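Putative acetyltransferase (Streptococcus mutans, PDB 4E2A) probably transfers acyl groups, such as an acetyl group, to an acceptor that remains to be identified, as a member of the GNAT acetyltransferase family. Local coordinates at residues Leu109-Gly114 with Phe126-Leu131; Leu89-Ser94 with Gly114-Glu119; Gly165-Asn170 with Asp197-Leu202. All blocks are in the same frame, centred on the assembly; numbering follows the deposited sequence.

Contact 1 (Leu109-Gly114 with Phe126-Leu131)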
loop_
_atom_site.group_PDB
_atom_site.type_symbol
_atom_site.label_atom_id
_atom_site.label_comp_id
_atom_site.label_asym_id
_atom_site.label_seq_id
_atom_site.Cartn_x
_atom_site.Cartn_y
_atom_site.Cartn_z
ATOM N N LEU B 109 -0.986 -20.597 -6.394
ATOM C CA LEU B 109 -0.218 -20.288 -5.214
ATOM C C LEU B 109 1.002 -19.479 -5.654
ATOM O O LEU B 109 1.711 -19.898 -6.561
ATOM C CB LEU B 109 0.232 -21.588 -4.513
ATOM C CG LEU B 109 1.419 -21.419 -3.553
ATOM C CD1 LEU B 109 1.021 -20.587 -2.331
ATOM C CD2 LEU B 109 2.079 -22.781 -3.153
ATOM N N LYS B 110 1.230 -18.307 -5.056
ATOM C CA LYS B 110 2.493 -17.608 -5.354
ATOM C C LYS B 110 3.336 -17.429 -4.106
ATOM O O LYS B 110 2.847 -16.934 -3.074
ATOM C CB LYS B 110 2.268 -16.263 -6.074
ATOM C CG LYS B 110 3.557 -15.490 -6.415
ATOM C CD LYS B 110 3.238 -14.152 -7.112
ATOM C CE LYS B 110 4.513 -13.502 -7.686
ATOM N NZ LYS B 110 5.244 -12.613 -6.717
ATOM N N VAL B 111 4.602 -17.842 -4.191
ATOM C CA VAL B 111 5.538 -17.674 -3.067
ATOM C C VAL B 111 6.774 -16.840 -3.447
ATOM O O VAL B 111 7.192 -16.852 -4.587
ATOM C CB VAL B 111 5.948 -19.038 -2.443
ATOM C CG1 VAL B 111 4.724 -19.673 -1.742
ATOM C CG2 VAL B 111 6.504 -19.960 -3.500
ATOM N N ASN B 112 7.328 -16.092 -2.493
ATOM C CA ASN B 112 8.474 -15.232 -2.761
ATOM C C ASN B 112 9.593 -15.392 -1.738
ATOM O O ASN B 112 9.346 -15.728 -0.577
ATOM C CB ASN B 112 8.086 -13.747 -2.752
ATOM C CG ASN B 112 6.854 -13.436 -3.572
ATOM O OD1 ASN B 112 5.971 -12.713 -3.109
ATOM N ND2 ASN B 112 6.804 -13.930 -4.795
ATOM N N TRP B 113 10.819 -15.124 -2.172
ATOM C CA TRP B 113 11.939 -14.956 -1.255
ATOM C C TRP B 113 12.949 -13.960 -1.853
ATOM O O TRP B 113 12.745 -13.479 -2.971
ATOM C CB TRP B 113 12.595 -16.298 -0.937
ATOM C CG TRP B 113 13.214 -16.980 -2.116
ATOM C CD1 TRP B 113 14.522 -16.905 -2.508
ATOM C CD2 TRP B 113 12.565 -17.860 -3.043
ATOM N NE1 TRP B 113 14.725 -17.686 -3.630
ATOM C CE2 TRP B 113 13.539 -18.285 -3.974
ATOM C CE3 TRP B 113 11.253 -18.334 -3.182
ATOM C CZ2 TRP B 113 13.239 -19.142 -5.037
ATOM C CZ3 TRP B 113 10.960 -19.189 -4.234
ATOM C CH2 TRP B 113 11.950 -19.583 -5.148
ATOM N N GLY B 114 14.020 -13.651 -1.123
ATOM C CA GLY B 114 14.998 -12.671 -1.593
ATOM C C GLY B 114 14.379 -11.303 -1.832
ATOM O O GLY B 114 13.547 -10.830 -1.040
ATOM N N PHE B 126 10.751 -16.235 3.741
ATOM C CA PHE B 126 9.990 -16.810 2.630
ATOM C C PHE B 126 8.523 -16.351 2.806
ATOM O O PHE B 126 7.942 -16.515 3.876
ATOM C CB PHE B 126 10.121 -18.342 2.744
ATOM C CG PHE B 126 9.441 -19.143 1.658
ATOM C CD1 PHE B 126 10.201 -19.853 0.723
ATOM C CD2 PHE B 126 8.069 -19.284 1.630
ATOM C CE1 PHE B 126 9.600 -20.636 -0.259
ATOM C CE2 PHE B 126 7.446 -20.078 0.646
ATOM C CZ PHE B 126 8.212 -20.749 -0.296
ATOM N N GLU B 127 7.935 -15.788 1.753
ATOM C CA GLU B 127 6.618 -15.162 1.812
ATOM C C GLU B 127 5.568 -15.985 1.068
ATOM O O GLU B 127 5.791 -16.405 -0.050
ATOM C CB GLU B 127 6.667 -13.751 1.193
ATOM C CG GLU B 127 5.294 -13.084 1.059
ATOM C CD GLU B 127 5.325 -11.766 0.272
ATOM O OE1 GLU B 127 6.367 -11.418 -0.306
ATOM O OE2 GLU B 127 4.291 -11.076 0.228
ATOM N N ILE B 128 4.427 -16.224 1.698
ATOM C CA ILE B 128 3.285 -16.779 0.976
ATOM C C ILE B 128 2.400 -15.591 0.598
ATOM O O ILE B 128 1.794 -14.958 1.472
ATOM C CB ILE B 128 2.524 -17.826 1.813
ATOM C CG1 ILE B 128 3.483 -18.940 2.260
ATOM C CG2 ILE B 128 1.378 -18.419 1.000
ATOM C CD1 ILE B 128 2.949 -19.769 3.457
ATOM N N GLN B 129 2.384 -15.259 -0.694
ATOM C CA GLN B 129 1.780 -14.008 -1.174
ATOM C C GLN B 129 0.337 -14.177 -1.657
ATOM O O GLN B 129 -0.534 -13.372 -1.307
ATOM C CB GLN B 129 2.629 -13.383 -2.305
ATOM C CG GLN B 129 2.110 -12.006 -2.794
ATOM C CD GLN B 129 2.627 -11.607 -4.182
ATOM O OE1 GLN B 129 3.654 -12.103 -4.650
ATOM N NE2 GLN B 129 1.908 -10.699 -4.842
ATOM N N ARG B 130 0.101 -15.198 -2.480
ATOM C CA ARG B 130 -1.206 -15.444 -3.081
ATOM C C ARG B 130 -1.660 -16.895 -2.958
ATOM O O ARG B 130 -0.895 -17.821 -3.239
ATOM C CB ARG B 130 -1.189 -15.114 -4.589
ATOM C CG ARG B 130 -1.171 -13.645 -4.947
ATOM C CD ARG B 130 -1.123 -13.446 -6.481
ATOM N NE ARG B 130 -0.892 -12.042 -6.759
ATOM C CZ ARG B 130 -0.226 -11.576 -7.807
ATOM N NH1 ARG B 130 0.285 -12.416 -8.708
ATOM N NH2 ARG B 130 -0.080 -10.258 -7.951
ATOM N N LEU B 131 -2.922 -17.096 -2.588
ATOM C CA LEU B 131 -3.499 -18.438 -2.638
ATOM C C LEU B 131 -5.011 -18.338 -2.881
ATOM O O LEU B 131 -5.743 -17.858 -2.015
ATOM C CB LEU B 131 -3.176 -19.225 -1.338
ATOM C CG LEU B 131 -3.331 -20.772 -1.355
ATOM C CD1 LEU B 131 -2.792 -21.459 -0.089
ATOM C CD2 LEU B 131 -4.788 -21.177 -1.568
HETATM O O HOH W 1 3.282 -10.368 -7.269
#
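The ring of Phe126 has the backbone O of Asn112 above one face, displaced toward the rim, while Val111 and Trp113 approach it obliquely. Val111 CB is 3.6 Å from Phe126 CZ, and Trp113 CE3 meets Phe126 CE1 at 4.1 Å. Farther along this apolar face, Leu109 CD1 packs on Ile128 CG2; helix 142-157 covers Leu109 and Phe126. On the other face of the sheet, Gln129 NE2 lies 3.3 Å above the Arg130 guanidinium, whose NH1 is paired with Glu88.

The strands are antiparallel, and a classic beta bulge sets both Gln129 and Arg130 against Lys110. The O of Lys110 accepts from Gln129 N at 2.9 Å and, weakly, from Arg130 N. The Lys110 chain runs straight to CE and turns at chi4 (-88°), which delivers NZ to Gln129 OE1 at 2.7 Å, in the carbonyl plane. Water 1 accepts from both Lys110 NZ and Gln129 NE2, so the amide is held by the lysine at OE1 and by the water at NE2. Chemically, the bulge gives strand 125-133 an extra polar side chain beside Lys110 while its opposite face stays apolar, consistent with the bulged fourth strand of GNAT folds, along which acetyl-CoA binds.

Contact 2 (Leu89-Ser94 with Gly114-Glu119)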
loop_
_atom_site.group_PDB
_atom_site.type_symbol
_atom_site.label_atom_id
_atom_site.label_comp_id
_atom_site.label_asym_id
_atom_site.label_seq_id
_atom_site.Cartn_x
_atom_site.Cartn_y
_atom_site.Cartn_z
ATOM N N LEU B 89 6.585 -15.196 -13.746
ATOM C CA LEU B 89 6.930 -16.560 -14.034
ATOM C C LEU B 89 8.422 -16.748 -14.293
ATOM O O LEU B 89 8.940 -17.798 -14.108
ATOM C CB LEU B 89 6.159 -17.057 -15.240
ATOM C CG LEU B 89 4.777 -17.692 -15.089
ATOM C CD1 LEU B 89 4.248 -18.239 -16.342
ATOM C CD2 LEU B 89 4.614 -18.635 -13.949
ATOM N N ASP B 90 9.067 -15.692 -14.741
ATOM C CA ASP B 90 10.463 -15.711 -15.081
ATOM C C ASP B 90 11.317 -15.328 -13.876
ATOM O O ASP B 90 12.466 -15.550 -13.868
ATOM C CB ASP B 90 10.750 -14.784 -16.278
ATOM C CG ASP B 90 10.376 -15.405 -17.642
ATOM O OD1 ASP B 90 10.088 -16.565 -17.737
ATOM O OD2 ASP B 90 10.397 -14.695 -18.614
ATOM N N ASP B 91 10.711 -14.780 -12.849
ATOM C CA ASP B 91 11.409 -14.312 -11.649
ATOM C C ASP B 91 12.091 -15.481 -10.903
ATOM O O ASP B 91 11.444 -16.452 -10.514
ATOM C CB ASP B 91 10.390 -13.584 -10.758
ATOM C CG ASP B 91 10.994 -13.008 -9.492
ATOM O OD1 ASP B 91 12.075 -13.464 -9.072
ATOM O OD2 ASP B 91 10.365 -12.095 -8.901
ATOM N N LYS B 92 13.401 -15.380 -10.701
ATOM C CA LYS B 92 14.158 -16.458 -10.064
ATOM C C LYS B 92 13.904 -16.574 -8.560
ATOM O O LYS B 92 14.190 -17.599 -7.955
ATOM C CB LYS B 92 15.656 -16.247 -10.288
ATOM C CG LYS B 92 16.030 -15.826 -11.704
ATOM C CD LYS B 92 15.825 -16.958 -12.708
ATOM C CE LYS B 92 16.944 -17.993 -12.621
ATOM N NZ LYS B 92 16.993 -18.862 -13.835
ATOM N N GLU B 93 13.392 -15.512 -7.949
ATOM C CA GLU B 93 13.170 -15.531 -6.509
ATOM C C GLU B 93 11.688 -15.644 -6.155
ATOM O O GLU B 93 11.245 -15.149 -5.120
ATOM C CB GLU B 93 13.804 -14.300 -5.862
ATOM C CG GLU B 93 15.348 -14.318 -5.933
ATOM C CD GLU B 93 16.003 -13.203 -5.131
ATOM O OE1 GLU B 93 15.719 -12.013 -5.408
ATOM O OE2 GLU B 93 16.805 -13.527 -4.228
ATOM N N SER B 94 10.920 -16.271 -7.046
ATOM C CA SER B 94 9.494 -16.473 -6.807
ATOM C C SER B 94 9.022 -17.740 -7.504
ATOM O O SER B 94 9.570 -18.131 -8.530
ATOM C CB SER B 94 8.699 -15.264 -7.329
ATOM O OG SER B 94 7.300 -15.475 -7.196
ATOM N N GLY B 114 14.020 -13.651 -1.123
ATOM C CA GLY B 114 14.998 -12.671 -1.593
ATOM C C GLY B 114 14.379 -11.303 -1.832
ATOM O O GLY B 114 13.547 -10.830 -1.040
ATOM N N SER B 115 14.781 -10.655 -2.925
ATOM C CA SER B 115 14.294 -9.307 -3.232
ATOM C C SER B 115 12.873 -9.325 -3.798
ATOM O O SER B 115 12.219 -8.284 -3.887
ATOM C CB SER B 115 15.238 -8.598 -4.218
ATOM O OG SER B 115 15.278 -9.305 -5.450
ATOM N N SER B 116 12.389 -10.509 -4.167
ATOM C CA SER B 116 11.044 -10.617 -4.740
ATOM C C SER B 116 9.922 -10.584 -3.698
ATOM O O SER B 116 8.736 -10.535 -4.048
ATOM C CB SER B 116 10.929 -11.871 -5.613
ATOM O OG SER B 116 11.784 -11.765 -6.736
ATOM N N GLN B 117 10.271 -10.606 -2.417
ATOM C CA GLN B 117 9.239 -10.466 -1.409
ATOM C C GLN B 117 8.570 -9.105 -1.585
ATOM O O GLN B 117 9.200 -8.135 -2.021
ATOM C CB GLN B 117 9.804 -10.619 0.010
ATOM C CG GLN B 117 10.544 -11.943 0.267
ATOM C CD GLN B 117 11.222 -11.960 1.634
ATOM O OE1 GLN B 117 10.567 -12.097 2.675
ATOM N NE2 GLN B 117 12.532 -11.810 1.633
ATOM N N THR B 118 7.289 -9.036 -1.254
ATOM C CA THR B 118 6.548 -7.788 -1.399
ATOM C C THR B 118 7.046 -6.720 -0.431
ATOM O O THR B 118 6.908 -5.525 -0.694
ATOM C CB THR B 118 5.030 -7.990 -1.213
ATOM O OG1 THR B 118 4.747 -8.444 0.118
ATOM C CG2 THR B 118 4.494 -9.004 -2.218
ATOM N N GLU B 119 7.616 -7.159 0.687
ATOM C CA GLU B 119 8.156 -6.252 1.699
ATOM C C GLU B 119 9.381 -6.878 2.341
ATOM O O GLU B 119 9.423 -8.085 2.560
ATOM C CB GLU B 119 7.109 -5.948 2.777
ATOM C CG GLU B 119 5.936 -5.115 2.278
ATOM C CD GLU B 119 4.835 -4.949 3.314
ATOM O OE1 GLU B 119 4.729 -5.806 4.218
ATOM O OE2 GLU B 119 4.071 -3.957 3.218
#
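Glu93 reaches across to Ser115 and grips it twice with one carboxylate oxygen. OE1 of Glu93 accepts from Ser115 OG at 2.7 Å, nearly in line with its C-O bond, and from Ser115 N at 3.0 Å, this second donor standing well above the carboxylate plane. Both donors can meet one oxygen because the Ser115 hydroxyl sits between its own N and carbonyl carbon (chi1 62°), on the same side as the amide. The other oxygen, Glu93 OE2, lies 3.3 Å from Gly114 CA, where the backbone turns with positive phi.

The tightest packing surrounds Ser116. Its OG donates at 2.6 Å to Asp91 OD2, which receives it on its syn lone pair, and its CB rests 3.3 Å from Glu93 O. Asp91 holds CG trans to its backbone N, and while OD2 takes the serine, OD1 receives Glu93 N at 2.7 Å on the anti side. One carboxylate therefore braces its own turn and clasps the opposite loop. The sheet side is also firmly tied: Ser94 OG bonds to Val111 O, and Gln117, buried, spans from Gly114 O through its NE2 to Trp163 through its OE1.

Away from this core the contact thins quickly. Lys92, at the crest of the turn, sends its chain away into solvent, and Ser115 is itself largely exposed, so the double grip of Glu93 forms at the surface.

The backbone from Asp91 to Ser94 is a type I beta turn stabilised by an Asx turn, beginning just where helix 82-90 ends. It launches strand 94-101 and docks on the 3-10 turn at Ser115-Ser116, which opens the loop of the beta hairpin formed by strands 104-113 and 125-133.

Contact 3 (Gly165-Asn170 with Asp197-Leu202)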
loop_
_atom_site.group_PDB
_atom_site.type_symbol
_atom_site.label_atom_id
_atom_site.label_comp_id
_atom_site.label_asym_id
_atom_site.label_seq_id
_atom_site.Cartn_x
_atom_site.Cartn_y
_atom_site.Cartn_z
ATOM N N GLY B 165 0.676 -11.863 5.400
ATOM C CA GLY B 165 -0.079 -10.760 5.955
ATOM C C GLY B 165 -1.535 -11.130 6.105
ATOM O O GLY B 165 -2.076 -11.855 5.282
ATOM N N VAL B 166 -2.170 -10.635 7.163
ATOM C CA VAL B 166 -3.591 -10.869 7.369
ATOM C C VAL B 166 -4.250 -9.590 7.888
ATOM O O VAL B 166 -3.662 -8.852 8.676
ATOM C CB VAL B 166 -3.851 -12.034 8.365
ATOM C CG1 VAL B 166 -3.302 -11.687 9.747
ATOM C CG2 VAL B 166 -5.343 -12.357 8.446
ATOM N N TRP B 167 -5.470 -9.339 7.427
ATOM C CA TRP B 167 -6.233 -8.160 7.816
ATOM C C TRP B 167 -6.586 -8.212 9.304
ATOM O O TRP B 167 -7.121 -9.212 9.784
ATOM C CB TRP B 167 -7.514 -8.092 6.982
ATOM C CG TRP B 167 -8.334 -6.859 7.215
ATOM C CD1 TRP B 167 -7.891 -5.654 7.694
ATOM C CD2 TRP B 167 -9.741 -6.711 6.995
ATOM N NE1 TRP B 167 -8.935 -4.766 7.769
ATOM C CE2 TRP B 167 -10.091 -5.396 7.356
ATOM C CE3 TRP B 167 -10.755 -7.570 6.535
ATOM C CZ2 TRP B 167 -11.389 -4.909 7.266
ATOM C CZ3 TRP B 167 -12.041 -7.093 6.437
ATOM C CH2 TRP B 167 -12.352 -5.771 6.801
ATOM N N GLU B 168 -6.291 -7.132 10.027
ATOM C CA GLU B 168 -6.629 -7.050 11.443
ATOM C C GLU B 168 -8.040 -7.549 11.773
ATOM O O GLU B 168 -8.267 -8.060 12.859
ATOM C CB GLU B 168 -6.467 -5.619 11.954
ATOM C CG GLU B 168 -6.601 -5.505 13.462
ATOM C CD GLU B 168 -6.170 -4.146 13.995
ATOM O OE1 GLU B 168 -6.864 -3.138 13.704
ATOM O OE2 GLU B 168 -5.138 -4.092 14.704
ATOM N N LYS B 169 -8.975 -7.409 10.838
ATOM C CA LYS B 169 -10.371 -7.774 11.100
ATOM C C LYS B 169 -10.744 -9.196 10.713
ATOM O O LYS B 169 -11.874 -9.624 10.957
ATOM C CB LYS B 169 -11.328 -6.809 10.395
ATOM C CG LYS B 169 -11.850 -5.687 11.271
ATOM C CD LYS B 169 -10.721 -4.906 11.918
ATOM C CE LYS B 169 -11.273 -3.724 12.707
ATOM N NZ LYS B 169 -12.158 -2.852 11.869
ATOM N N ASN B 170 -9.820 -9.929 10.095
ATOM C CA ASN B 170 -10.135 -11.300 9.675
ATOM C C ASN B 170 -9.744 -12.337 10.725
ATOM O O ASN B 170 -8.765 -13.077 10.556
ATOM C CB ASN B 170 -9.499 -11.643 8.334
ATOM C CG ASN B 170 -10.024 -12.959 7.767
ATOM O OD1 ASN B 170 -10.756 -13.700 8.437
ATOM N ND2 ASN B 170 -9.645 -13.260 6.535
ATOM N N ASP B 197 -6.902 1.492 8.173
ATOM C CA ASP B 197 -6.867 0.060 8.432
ATOM C C ASP B 197 -5.480 -0.476 8.755
ATOM O O ASP B 197 -4.471 0.214 8.570
ATOM C CB ASP B 197 -7.478 -0.727 7.273
ATOM C CG ASP B 197 -8.957 -0.978 7.464
ATOM O OD1 ASP B 197 -9.301 -1.840 8.309
ATOM O OD2 ASP B 197 -9.770 -0.313 6.783
ATOM N N THR B 198 -5.443 -1.713 9.243
ATOM C CA THR B 198 -4.188 -2.316 9.627
ATOM C C THR B 198 -4.067 -3.743 9.126
ATOM O O THR B 198 -5.036 -4.501 9.137
ATOM C CB THR B 198 -4.013 -2.323 11.155
ATOM O OG1 THR B 198 -4.121 -0.983 11.667
ATOM C CG2 THR B 198 -2.664 -2.936 11.527
ATOM N N ASP B 199 -2.868 -4.096 8.676
ATOM C CA ASP B 199 -2.539 -5.489 8.408
ATOM C C ASP B 199 -1.537 -5.971 9.429
ATOM O O ASP B 199 -0.571 -5.262 9.758
ATOM C CB ASP B 199 -1.947 -5.655 7.008
ATOM C CG ASP B 199 -3.007 -5.713 5.925
ATOM O OD1 ASP B 199 -4.086 -6.299 6.171
ATOM O OD2 ASP B 199 -2.756 -5.175 4.822
ATOM N N TRP B 200 -1.772 -7.172 9.943
ATOM C CA TRP B 200 -0.798 -7.832 10.802
ATOM C C TRP B 200 0.089 -8.729 9.957
ATOM O O TRP B 200 -0.389 -9.393 9.037
ATOM C CB TRP B 200 -1.478 -8.711 11.851
ATOM C CG TRP B 200 -2.330 -8.003 12.850
ATOM C CD1 TRP B 200 -2.497 -6.654 12.996
ATOM C CD2 TRP B 200 -3.140 -8.622 13.858
ATOM N NE1 TRP B 200 -3.368 -6.398 14.033
ATOM C CE2 TRP B 200 -3.770 -7.582 14.576
ATOM C CE3 TRP B 200 -3.385 -9.949 14.221
ATOM C CZ2 TRP B 200 -4.635 -7.843 15.642
ATOM C CZ3 TRP B 200 -4.244 -10.200 15.275
ATOM C CH2 TRP B 200 -4.860 -9.152 15.972
ATOM N N LEU B 201 1.374 -8.766 10.294
ATOM C CA LEU B 201 2.304 -9.699 9.671
ATOM C C LEU B 201 2.556 -10.841 10.641
ATOM O O LEU B 201 2.793 -10.608 11.819
ATOM C CB LEU B 201 3.615 -9.001 9.295
ATOM C CG LEU B 201 3.492 -7.860 8.271
ATOM C CD1 LEU B 201 2.622 -8.256 7.092
ATOM C CD2 LEU B 201 2.960 -6.596 8.908
ATOM N N LEU B 202 2.471 -12.078 10.154
ATOM C CA LEU B 202 2.632 -13.238 11.017
ATOM C C LEU B 202 3.766 -14.075 10.463
ATOM O O LEU B 202 3.861 -14.258 9.244
ATOM C CB LEU B 202 1.355 -14.086 11.057
ATOM C CG LEU B 202 -0.007 -13.389 11.079
ATOM C CD1 LEU B 202 -1.130 -14.442 11.050
ATOM C CD2 LEU B 202 -0.133 -12.498 12.310
#
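The O of Val166 accepts the backbone N of Trp200 at 2.8 Å, the shortest hydrogen bond between the two strands, and Asp199 CA adds a CH...O contact to the same oxygen. Val166 N returns the bond to Trp200 O, making an antiparallel hydrogen-bonded pair between strands 161-167 and 195-205 of the mixed GNAT sheet. Just past the strand, Glu168 N still reaches Thr198 O at 3.0 Å, although the chain has already entered the type I turn from Trp167 to Asn170 that leads into helix 171-179.

On the face bearing Val166, its CG1 meets Leu202 CD1 at 3.7 Å, and helix 171-179 covers both residues. Trp200 shares this face: Glu168 CA lies over its five-membered ring in a CH-pi contact, 4.3 Å from the centroid. The Glu168 chain then slants across the indole, and its OE2 accepts from Trp200 NE1 at 3.0 Å, its carboxylate standing nearly perpendicular (85°) to the ring.

Trp167 goes to the other face, with Lys169 CB over the centre of its ring. The second subunit packs here, its Gly193 on Trp167 and its Val192 on Asp197, so the contact borders the dimer interface. With CG opposite the backbone N (chi1 -175°), the indole of Trp167 swings along the partner strand, and NE1 donates within the ring plane to Asp197 OD1 at 3.0 Å.

Contacts 1 and 2 are neighbours, their centres 8 Å apart, and they share Gly114. A probable hydrogen bond from Thr118 OG1 to Glu127 OE2, at 2.7 Å, joins them, and Ser94 also ties the two together. Contact 3 stands apart, its centre about 16 Å from that of contact 1 and about 22 Å from that of contact 2, without touching either. Contacts 1 and 3 nevertheless belong to one sheet, because strands 125-133 and 161-167 run parallel as neighbours. In GNAT enzymes the equivalent fourth and fifth strands splay apart to admit acetyl-CoA, so contacts 1 and 3 probably flank the cofactor cleft.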